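Local coordinates for protein putative alpha-L-fucosidase (Bacteroides thetaiotaomicron, PDB 4H41) that is a putative alpha-L-fucosidase with a TIM-barrel fold that probably removes fucose from host glycans, at residues Leu58-Met63 with Ser314-Gln320; Gly52-Trp56 with Met104-Leu108; Ile174-Arg178 with Glu228-Ile233. All coordinates share one frame. Residue numbers count along the deposited sequence, not the author numbering.

Contact 1: Leu58-Met63 with Ser314-Gln320; sequences LDFQHM and SHFMSPQ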
loop_
_atom_site.group_PDB
_atom_site.type_symbol
_atom_site.label_atom_id
_atom_site.label_comp_id
_atom_site.label_asym_id
_atom_site.label_seq_id
_atom_site.Cartn_x
_atom_site.Cartn_y
_atom_site.Cartn_z
ATOM N N LEU B 58 20.591 13.991 -2.739
ATOM C CA LEU B 58 20.813 12.758 -3.508
ATOM C C LEU B 58 19.719 12.564 -4.579
ATOM O O LEU B 58 20.021 12.166 -5.705
ATOM C CB LEU B 58 20.863 11.568 -2.553
ATOM C CG LEU B 58 20.976 10.174 -3.169
ATOM C CD1 LEU B 58 22.272 10.046 -3.973
ATOM C CD2 LEU B 58 20.928 9.079 -2.073
ATOM N N ASP B 59 18.462 12.897 -4.263
ATOM C CA ASP B 59 17.416 12.769 -5.278
ATOM C C ASP B 59 17.629 13.723 -6.422
ATOM O O ASP B 59 17.404 13.332 -7.577
ATOM C CB ASP B 59 15.979 12.952 -4.721
ATOM C CG ASP B 59 15.142 11.769 -5.134
ATOM O OD1 ASP B 59 15.635 10.637 -5.018
ATOM O OD2 ASP B 59 14.002 11.982 -5.606
ATOM N N PHE B 60 18.108 14.925 -6.153
ATOM C CA PHE B 60 18.387 15.875 -7.236
ATOM C C PHE B 60 19.492 15.318 -8.150
ATOM O O PHE B 60 19.467 15.544 -9.368
ATOM C CB PHE B 60 18.750 17.245 -6.688
ATOM C CG PHE B 60 17.557 18.173 -6.521
ATOM C CD1 PHE B 60 16.554 17.886 -5.591
ATOM C CD2 PHE B 60 17.451 19.342 -7.269
ATOM C CE1 PHE B 60 15.452 18.731 -5.432
ATOM C CE2 PHE B 60 16.368 20.213 -7.077
ATOM C CZ PHE B 60 15.401 19.920 -6.128
ATOM N N GLN B 61 20.469 14.590 -7.579
ATOM C CA GLN B 61 21.506 13.923 -8.369
ATOM C C GLN B 61 20.904 12.839 -9.280
ATOM O O GLN B 61 21.290 12.762 -10.455
ATOM C CB GLN B 61 22.562 13.290 -7.469
ATOM C CG GLN B 61 23.392 14.278 -6.662
ATOM C CD GLN B 61 24.337 13.538 -5.778
ATOM O OE1 GLN B 61 25.105 12.701 -6.263
ATOM N NE2 GLN B 61 24.362 13.856 -4.484
ATOM N N HIS B 62 19.927 12.055 -8.763
ATOM C CA HIS B 62 19.259 11.005 -9.564
ATOM C C HIS B 62 18.462 11.667 -10.693
ATOM O O HIS B 62 18.421 11.154 -11.810
ATOM C CB HIS B 62 18.321 10.085 -8.708
ATOM C CG HIS B 62 19.011 9.238 -7.668
ATOM N ND1 HIS B 62 20.118 8.461 -7.984
ATOM C CD2 HIS B 62 18.663 8.996 -6.386
ATOM C CE1 HIS B 62 20.452 7.829 -6.866
ATOM N NE2 HIS B 62 19.609 8.131 -5.868
HETATM N N MSE B 63 17.874 12.848 -10.421
HETATM C CA MSE B 63 17.134 13.602 -11.438
HETATM C C MSE B 63 18.050 14.118 -12.511
HETATM O O MSE B 63 17.770 13.975 -13.698
HETATM C CB MSE B 63 16.404 14.797 -10.799
HETATM C CG MSE B 63 15.270 14.427 -9.871
HETATM SE SE MSE B 63 14.716 16.091 -8.991
HETATM C CE MSE B 63 13.725 15.318 -7.518
ATOM N N SER B 314 10.366 11.647 -7.184
ATOM C CA SER B 314 10.875 11.160 -5.882
ATOM C C SER B 314 10.189 9.887 -5.363
ATOM O O SER B 314 10.856 9.071 -4.740
ATOM C CB SER B 314 10.835 12.244 -4.833
ATOM O OG SER B 314 11.652 13.317 -5.296
ATOM N N HIS B 315 8.877 9.774 -5.504
ATOM C CA HIS B 315 8.173 8.578 -5.061
ATOM C C HIS B 315 8.126 7.499 -6.107
ATOM O O HIS B 315 8.141 6.293 -5.767
ATOM C CB HIS B 315 6.724 8.914 -4.685
ATOM C CG HIS B 315 6.569 9.619 -3.371
ATOM N ND1 HIS B 315 6.760 10.973 -3.253
ATOM C CD2 HIS B 315 6.220 9.128 -2.160
ATOM C CE1 HIS B 315 6.524 11.268 -1.981
ATOM N NE2 HIS B 315 6.151 10.190 -1.307
ATOM N N PHE B 316 7.920 7.889 -7.371
ATOM C CA PHE B 316 7.570 6.912 -8.385
ATOM C C PHE B 316 8.646 6.545 -9.396
ATOM O O PHE B 316 8.462 5.535 -10.062
ATOM C CB PHE B 316 6.283 7.336 -9.082
ATOM C CG PHE B 316 5.176 7.512 -8.062
ATOM C CD1 PHE B 316 4.665 6.423 -7.375
ATOM C CD2 PHE B 316 4.674 8.771 -7.759
ATOM C CE1 PHE B 316 3.659 6.575 -6.418
ATOM C CE2 PHE B 316 3.645 8.918 -6.809
ATOM C CZ PHE B 316 3.181 7.825 -6.121
HETATM N N MSE B 317 9.761 7.275 -9.486
HETATM C CA MSE B 317 10.856 6.920 -10.384
HETATM C C MSE B 317 12.205 6.939 -9.732
HETATM O O MSE B 317 13.181 6.637 -10.396
HETATM C CB MSE B 317 10.886 7.860 -11.603
HETATM C CG MSE B 317 9.620 7.923 -12.334
HETATM SE SE MSE B 317 9.789 9.090 -13.942
HETATM C CE MSE B 317 11.187 8.077 -14.875
ATOM N N SER B 318 12.309 7.264 -8.469
ATOM C CA SER B 318 13.638 7.406 -7.894
ATOM C C SER B 318 14.235 6.126 -7.378
ATOM O O SER B 318 13.586 5.417 -6.629
ATOM C CB SER B 318 13.591 8.383 -6.729
ATOM O OG SER B 318 14.850 8.435 -6.063
ATOM N N PRO B 319 15.548 5.911 -7.576
ATOM C CA PRO B 319 16.227 4.795 -6.885
ATOM C C PRO B 319 16.189 4.885 -5.353
ATOM O O PRO B 319 16.362 3.877 -4.664
ATOM C CB PRO B 319 17.703 4.942 -7.371
ATOM C CG PRO B 319 17.604 5.624 -8.664
ATOM C CD PRO B 319 16.462 6.619 -8.491
ATOM N N GLN B 320 15.904 6.080 -4.803
ATOM C CA GLN B 320 15.816 6.290 -3.365
ATOM C C GLN B 320 14.414 6.107 -2.808
ATOM O O GLN B 320 14.247 6.066 -1.578
ATOM C CB GLN B 320 16.278 7.733 -3.081
ATOM C CG GLN B 320 16.602 7.987 -1.629
ATOM C CD GLN B 320 17.229 9.341 -1.392
ATOM O OE1 GLN B 320 17.843 9.536 -0.362
ATOM N NE2 GLN B 320 17.058 10.333 -2.288
#
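Residues 58-63 form a continuous helical run within helix 53-65, whereas 314-320 leave the short helix 313-316 and continue as a loop; M317 is the first residue to depart from helical backbone angles. The two backbones come together at two points, with CA-CA distances of 6.8 Å for D59-S314 and 6.9 Å for H62-S318. Between them, the D59 carboxylate collects three hydrogen bonds from the opposing segment. D59 OD2 accepts from S314 OG at 2.7 Å, while D59 OD1 accepts from S318 OG at 2.6 Å and from Q320 NE2 at 3.1 Å. The S318 hydroxyl is also an acceptor: Q320 N donates to S318 OG at 2.9 Å, forming an ST turn that shapes the loop around the carboxylate. The stronger acceptor of Q320 NE2 is the backbone oxygen of E55, one turn before D59 on helix 53-65. Van der Waals contacts flank this polar cluster. P319 CG lies 3.9 Å from the centroid of the H62 ring, nearly along its normal, in a CH-pi contact. The methyl CE of selenomethionine M63 packs against the S314 hydroxyl, 3.6 Å from S314 OG. In this eight-stranded TIM barrel, the contact joins the first barrel helix to the segment following the last strand, 307-310, where the final beta-alpha unit meets the first and the barrel closes.

Contact 2: Gly52-Trp56 with Met104-Leu108; sequences GEKEW and MYLRL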
loop_
_atom_site.group_PDB
_atom_site.type_symbol
_atom_site.label_atom_id
_atom_site.label_comp_id
_atom_site.label_asym_id
_atom_site.label_seq_id
_atom_site.Cartn_x
_atom_site.Cartn_y
_atom_site.Cartn_z
ATOM N N GLY B 52 15.243 14.356 4.600
ATOM C CA GLY B 52 15.908 15.578 5.000
ATOM C C GLY B 52 16.726 16.096 3.833
ATOM O O GLY B 52 16.638 15.575 2.711
ATOM N N GLU B 53 17.515 17.142 4.073
ATOM C CA GLU B 53 18.300 17.748 2.994
ATOM C C GLU B 53 19.274 16.752 2.354
ATOM O O GLU B 53 19.482 16.816 1.153
ATOM C CB GLU B 53 19.065 18.974 3.489
ATOM C CG GLU B 53 19.692 19.734 2.330
ATOM C CD GLU B 53 20.024 21.183 2.565
ATOM O OE1 GLU B 53 19.264 21.876 3.280
ATOM O OE2 GLU B 53 20.955 21.668 1.886
ATOM N N LYS B 54 19.847 15.826 3.124
ATOM C CA LYS B 54 20.776 14.830 2.544
ATOM C C LYS B 54 20.111 13.974 1.475
ATOM O O LYS B 54 20.667 13.763 0.381
ATOM C CB LYS B 54 21.322 13.925 3.641
ATOM C CG LYS B 54 22.389 12.952 3.195
ATOM C CD LYS B 54 22.785 12.025 4.347
ATOM C CE LYS B 54 24.174 11.487 4.183
ATOM N NZ LYS B 54 24.460 10.361 5.117
ATOM N N GLU B 55 18.916 13.487 1.788
ATOM C CA GLU B 55 18.135 12.664 0.869
ATOM C C GLU B 55 17.673 13.469 -0.335
ATOM O O GLU B 55 17.723 12.971 -1.470
ATOM C CB GLU B 55 16.919 12.077 1.588
ATOM C CG GLU B 55 17.270 11.015 2.621
ATOM C CD GLU B 55 17.841 11.527 3.923
ATOM O OE1 GLU B 55 17.513 12.672 4.308
ATOM O OE2 GLU B 55 18.584 10.772 4.586
ATOM N N TRP B 56 17.270 14.725 -0.118
ATOM C CA TRP B 56 16.816 15.559 -1.248
ATOM C C TRP B 56 17.973 15.884 -2.168
ATOM O O TRP B 56 17.819 15.811 -3.389
ATOM C CB TRP B 56 16.115 16.819 -0.755
ATOM C CG TRP B 56 14.672 16.573 -0.476
ATOM C CD1 TRP B 56 14.054 16.540 0.738
ATOM C CD2 TRP B 56 13.673 16.259 -1.447
ATOM N NE1 TRP B 56 12.716 16.269 0.575
ATOM C CE2 TRP B 56 12.457 16.081 -0.755
ATOM C CE3 TRP B 56 13.694 16.051 -2.832
ATOM C CZ2 TRP B 56 11.269 15.701 -1.410
ATOM C CZ3 TRP B 56 12.494 15.785 -3.480
ATOM C CH2 TRP B 56 11.305 15.604 -2.763
HETATM N N MSE B 104 15.374 25.336 0.687
HETATM C CA MSE B 104 16.119 24.121 0.378
HETATM C C MSE B 104 16.052 23.797 -1.089
HETATM O O MSE B 104 17.096 23.552 -1.698
HETATM C CB MSE B 104 15.589 22.919 1.182
HETATM C CG MSE B 104 16.456 21.694 1.039
HETATM SE SE MSE B 104 15.552 20.154 1.733
HETATM C CE MSE B 104 14.177 19.998 0.334
ATOM N N TYR B 105 14.849 23.760 -1.656
ATOM C CA TYR B 105 14.702 23.439 -3.081
ATOM C C TYR B 105 15.364 24.462 -3.973
ATOM O O TYR B 105 15.948 24.088 -4.977
ATOM C CB TYR B 105 13.233 23.292 -3.483
ATOM C CG TYR B 105 12.555 22.096 -2.878
ATOM C CD1 TYR B 105 13.148 20.830 -2.922
ATOM C CD2 TYR B 105 11.274 22.191 -2.347
ATOM C CE1 TYR B 105 12.489 19.711 -2.433
ATOM C CE2 TYR B 105 10.612 21.071 -1.850
ATOM C CZ TYR B 105 11.223 19.836 -1.897
ATOM O OH TYR B 105 10.554 18.732 -1.441
ATOM N N LEU B 106 15.260 25.744 -3.652
ATOM C CA LEU B 106 15.931 26.782 -4.451
ATOM C C LEU B 106 17.451 26.585 -4.438
ATOM O O LEU B 106 18.079 26.717 -5.493
ATOM C CB LEU B 106 15.551 28.153 -3.963
ATOM C CG LEU B 106 14.155 28.602 -4.389
ATOM C CD1 LEU B 106 13.703 29.802 -3.588
ATOM C CD2 LEU B 106 14.112 28.971 -5.855
ATOM N N ARG B 107 18.037 26.232 -3.287
ATOM C CA ARG B 107 19.486 25.993 -3.187
ATOM C C ARG B 107 19.874 24.743 -3.969
ATOM O O ARG B 107 20.891 24.734 -4.655
ATOM C CB ARG B 107 19.937 25.880 -1.725
ATOM C CG ARG B 107 19.991 27.239 -1.036
ATOM C CD ARG B 107 20.619 27.173 0.347
ATOM N NE ARG B 107 19.777 26.454 1.300
ATOM C CZ ARG B 107 19.912 25.192 1.682
ATOM N NH1 ARG B 107 20.896 24.440 1.191
ATOM N NH2 ARG B 107 19.058 24.663 2.555
ATOM N N LEU B 108 19.065 23.685 -3.883
ATOM C CA LEU B 108 19.364 22.454 -4.609
ATOM C C LEU B 108 19.206 22.677 -6.118
ATOM O O LEU B 108 20.035 22.198 -6.885
ATOM C CB LEU B 108 18.477 21.298 -4.133
ATOM C CG LEU B 108 18.752 20.822 -2.713
ATOM C CD1 LEU B 108 17.758 19.754 -2.303
ATOM C CD2 LEU B 108 20.204 20.287 -2.559
#
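Neighbouring outer helices of the TIM barrel meet here: the N-terminal turn of helix 53-65, preceded by G52 at the N-cap position, packs against the middle of helix 101-111. The charged part is a two-pronged salt bridge between E53 and R107, with both bonds nearly linear: R107 NH2 to E53 OE1 and R107 NH1 to E53 OE2 are each 2.9 Å. R107 NE also pairs with D103, while E53 N is hydrogen-bonded to S22 of the second subunit, so this edge of the contact borders the subunit interface. The aromatic part centres on W56. Y105 directs its edge at the W56 face in a T-shaped pair, with planes at 89° and the Y105 centroid 5.1 Å from that of the six-membered ring. Selenomethionine M104 holds its methyl CE over the face of the five-membered ring, 3.8 Å from the centroid, in a CH-pi contact, and its SE makes an oblique Met-aromatic contact at 4.8 Å. Farther along helix 101-111, L108 CD1 meets W56 CB at 3.7 Å.

Contact 3: Ile174-Arg178 with Glu228-Ile233; sequences IDAFR and EIFDGI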
loop_
_atom_site.group_PDB
_atom_site.type_symbol
_atom_site.label_atom_id
_atom_site.label_comp_id
_atom_site.label_asym_id
_atom_site.label_seq_id
_atom_site.Cartn_x
_atom_site.Cartn_y
_atom_site.Cartn_z
ATOM N N ILE B 174 -11.726 30.634 -14.691
ATOM C CA ILE B 174 -11.123 31.527 -15.689
ATOM C C ILE B 174 -10.652 32.825 -14.994
ATOM O O ILE B 174 -9.514 33.250 -15.167
ATOM C CB ILE B 174 -12.063 31.805 -16.887
ATOM C CG1 ILE B 174 -12.217 30.552 -17.757
ATOM C CG2 ILE B 174 -11.536 32.965 -17.739
ATOM C CD1 ILE B 174 -13.357 30.616 -18.789
ATOM N N ASP B 175 -11.487 33.366 -14.124
ATOM C CA ASP B 175 -11.164 34.573 -13.368
ATOM C C ASP B 175 -10.004 34.329 -12.413
ATOM O O ASP B 175 -9.132 35.185 -12.259
ATOM C CB ASP B 175 -12.403 35.110 -12.625
ATOM C CG ASP B 175 -13.417 35.702 -13.615
ATOM O OD1 ASP B 175 -12.994 36.486 -14.515
ATOM O OD2 ASP B 175 -14.610 35.442 -13.464
ATOM N N ALA B 176 -9.979 33.140 -11.803
ATOM C CA ALA B 176 -8.915 32.795 -10.859
ATOM C C ALA B 176 -7.585 32.675 -11.548
ATOM O O ALA B 176 -6.599 33.219 -11.074
ATOM C CB ALA B 176 -9.244 31.506 -10.129
ATOM N N PHE B 177 -7.537 31.939 -12.647
ATOM C CA PHE B 177 -6.308 31.752 -13.415
ATOM C C PHE B 177 -5.811 33.081 -13.956
ATOM O O PHE B 177 -4.611 33.338 -13.922
ATOM C CB PHE B 177 -6.535 30.757 -14.574
ATOM C CG PHE B 177 -6.774 29.307 -14.215
ATOM C CD1 PHE B 177 -6.142 28.727 -13.124
ATOM C CD2 PHE B 177 -7.551 28.497 -15.023
ATOM C CE1 PHE B 177 -6.364 27.390 -12.801
ATOM C CE2 PHE B 177 -7.702 27.142 -14.738
ATOM C CZ PHE B 177 -7.136 26.609 -13.621
ATOM N N ARG B 178 -6.719 33.925 -14.425
ATOM C CA ARG B 178 -6.345 35.263 -14.942
ATOM C C ARG B 178 -5.724 36.109 -13.845
ATOM O O ARG B 178 -4.693 36.726 -14.076
ATOM C CB ARG B 178 -7.551 35.977 -15.515
ATOM C CG ARG B 178 -7.959 35.439 -16.868
ATOM C CD ARG B 178 -9.299 36.014 -17.268
ATOM N NE ARG B 178 -9.221 37.458 -17.499
ATOM C CZ ARG B 178 -8.976 38.051 -18.664
ATOM N NH1 ARG B 178 -8.761 37.325 -19.760
ATOM N NH2 ARG B 178 -8.938 39.376 -18.746
ATOM N N GLU B 228 -12.834 27.555 -24.403
ATOM C CA GLU B 228 -13.261 28.722 -23.632
ATOM C C GLU B 228 -12.257 29.085 -22.541
ATOM O O GLU B 228 -11.999 30.268 -22.310
ATOM C CB GLU B 228 -14.627 28.467 -22.964
ATOM C CG GLU B 228 -15.758 28.349 -23.961
ATOM C CD GLU B 228 -17.150 28.354 -23.357
ATOM O OE1 GLU B 228 -17.500 29.354 -22.690
ATOM O OE2 GLU B 228 -17.907 27.383 -23.587
ATOM N N ILE B 229 -11.712 28.088 -21.858
ATOM C CA ILE B 229 -10.762 28.349 -20.780
ATOM C C ILE B 229 -9.503 28.957 -21.358
ATOM O O ILE B 229 -9.091 30.015 -20.888
ATOM C CB ILE B 229 -10.475 27.082 -19.934
ATOM C CG1 ILE B 229 -11.729 26.703 -19.162
ATOM C CG2 ILE B 229 -9.318 27.315 -18.984
ATOM C CD1 ILE B 229 -11.779 25.253 -18.791
ATOM N N PHE B 230 -8.920 28.324 -22.387
ATOM C CA PHE B 230 -7.687 28.843 -22.989
ATOM C C PHE B 230 -7.884 30.237 -23.586
ATOM O O PHE B 230 -7.029 31.078 -23.362
ATOM C CB PHE B 230 -7.096 27.896 -23.988
ATOM C CG PHE B 230 -6.577 26.602 -23.411
ATOM C CD1 PHE B 230 -6.007 26.549 -22.138
ATOM C CD2 PHE B 230 -6.679 25.433 -24.120
ATOM C CE1 PHE B 230 -5.526 25.344 -21.625
ATOM C CE2 PHE B 230 -6.231 24.229 -23.584
ATOM C CZ PHE B 230 -5.616 24.206 -22.366
ATOM N N ASP B 231 -9.057 30.529 -24.167
ATOM C CA ASP B 231 -9.379 31.872 -24.660
ATOM C C ASP B 231 -9.267 32.905 -23.540
ATOM O O ASP B 231 -8.750 34.005 -23.770
ATOM C CB ASP B 231 -10.788 31.896 -25.275
ATOM C CG ASP B 231 -11.126 33.235 -25.911
ATOM O OD1 ASP B 231 -10.350 33.696 -26.769
ATOM O OD2 ASP B 231 -12.064 33.887 -25.440
ATOM N N GLY B 232 -9.734 32.553 -22.345
ATOM C CA GLY B 232 -9.699 33.446 -21.198
ATOM C C GLY B 232 -8.369 33.586 -20.484
ATOM O O GLY B 232 -8.109 34.638 -19.906
ATOM N N ILE B 233 -7.495 32.579 -20.542
ATOM C CA ILE B 233 -6.269 32.603 -19.712
ATOM C C ILE B 233 -4.949 32.676 -20.456
ATOM O O ILE B 233 -3.926 32.862 -19.790
ATOM C CB ILE B 233 -6.247 31.343 -18.790
ATOM C CG1 ILE B 233 -5.905 30.018 -19.550
ATOM C CG2 ILE B 233 -7.559 31.204 -18.032
ATOM C CD1 ILE B 233 -5.673 28.780 -18.704
#
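This is a helix-helix packing contact on the outside of the TIM barrel, between helices 173-187 and 219-233, which follow the consecutive strands 157-162 and 193-195. The short segments run in broadly the same direction, as expected of successive beta-alpha units, crossing at -34° with their axes 9.2 Å apart at closest approach. The approach is tightest near the C-terminal end of helix 219-233, where CA atoms of R178 and I233 are 5.5 Å apart. I174 CG2 lies 3.9 Å from G232 CA; a CB on this glycine would clash with that methyl. On the inward side, I233 CG2 reaches F177 CB at 3.6 Å, and both F177 and I233 touch I195 of strand 193-195. I174 extends along the other helix, its CG1 4.1 Å from I229 CG1. D175 points away and contributes to a pocket holding a polyether molecule. On the solvent-exposed side, R178 NH1 donates a 2.8 Å hydrogen bond to G232 O.

How the contacts relate
Contacts 1 and 2 are neighbours, with centres 12 Å apart, and both use helix 53-65. They touch directly: besides the Q320-E55 tie, S314 OG packs 3.2 Å from W56 CZ3, and F60 CE2 packs 3.8 Å from L108 CB. Contact 3 lies across the barrel, its centre about 34 Å from each of the other two centres. Contact 2 is the most buried and combines aromatic packing with a salt bridge; contact 1 is partly buried and chiefly polar, involving a loop instead of a second long helix. Contact 3, also partly buried, is mainly aliphatic, with one arginine-to-backbone bond. Of the three, contact 2 alone adjoins another subunit.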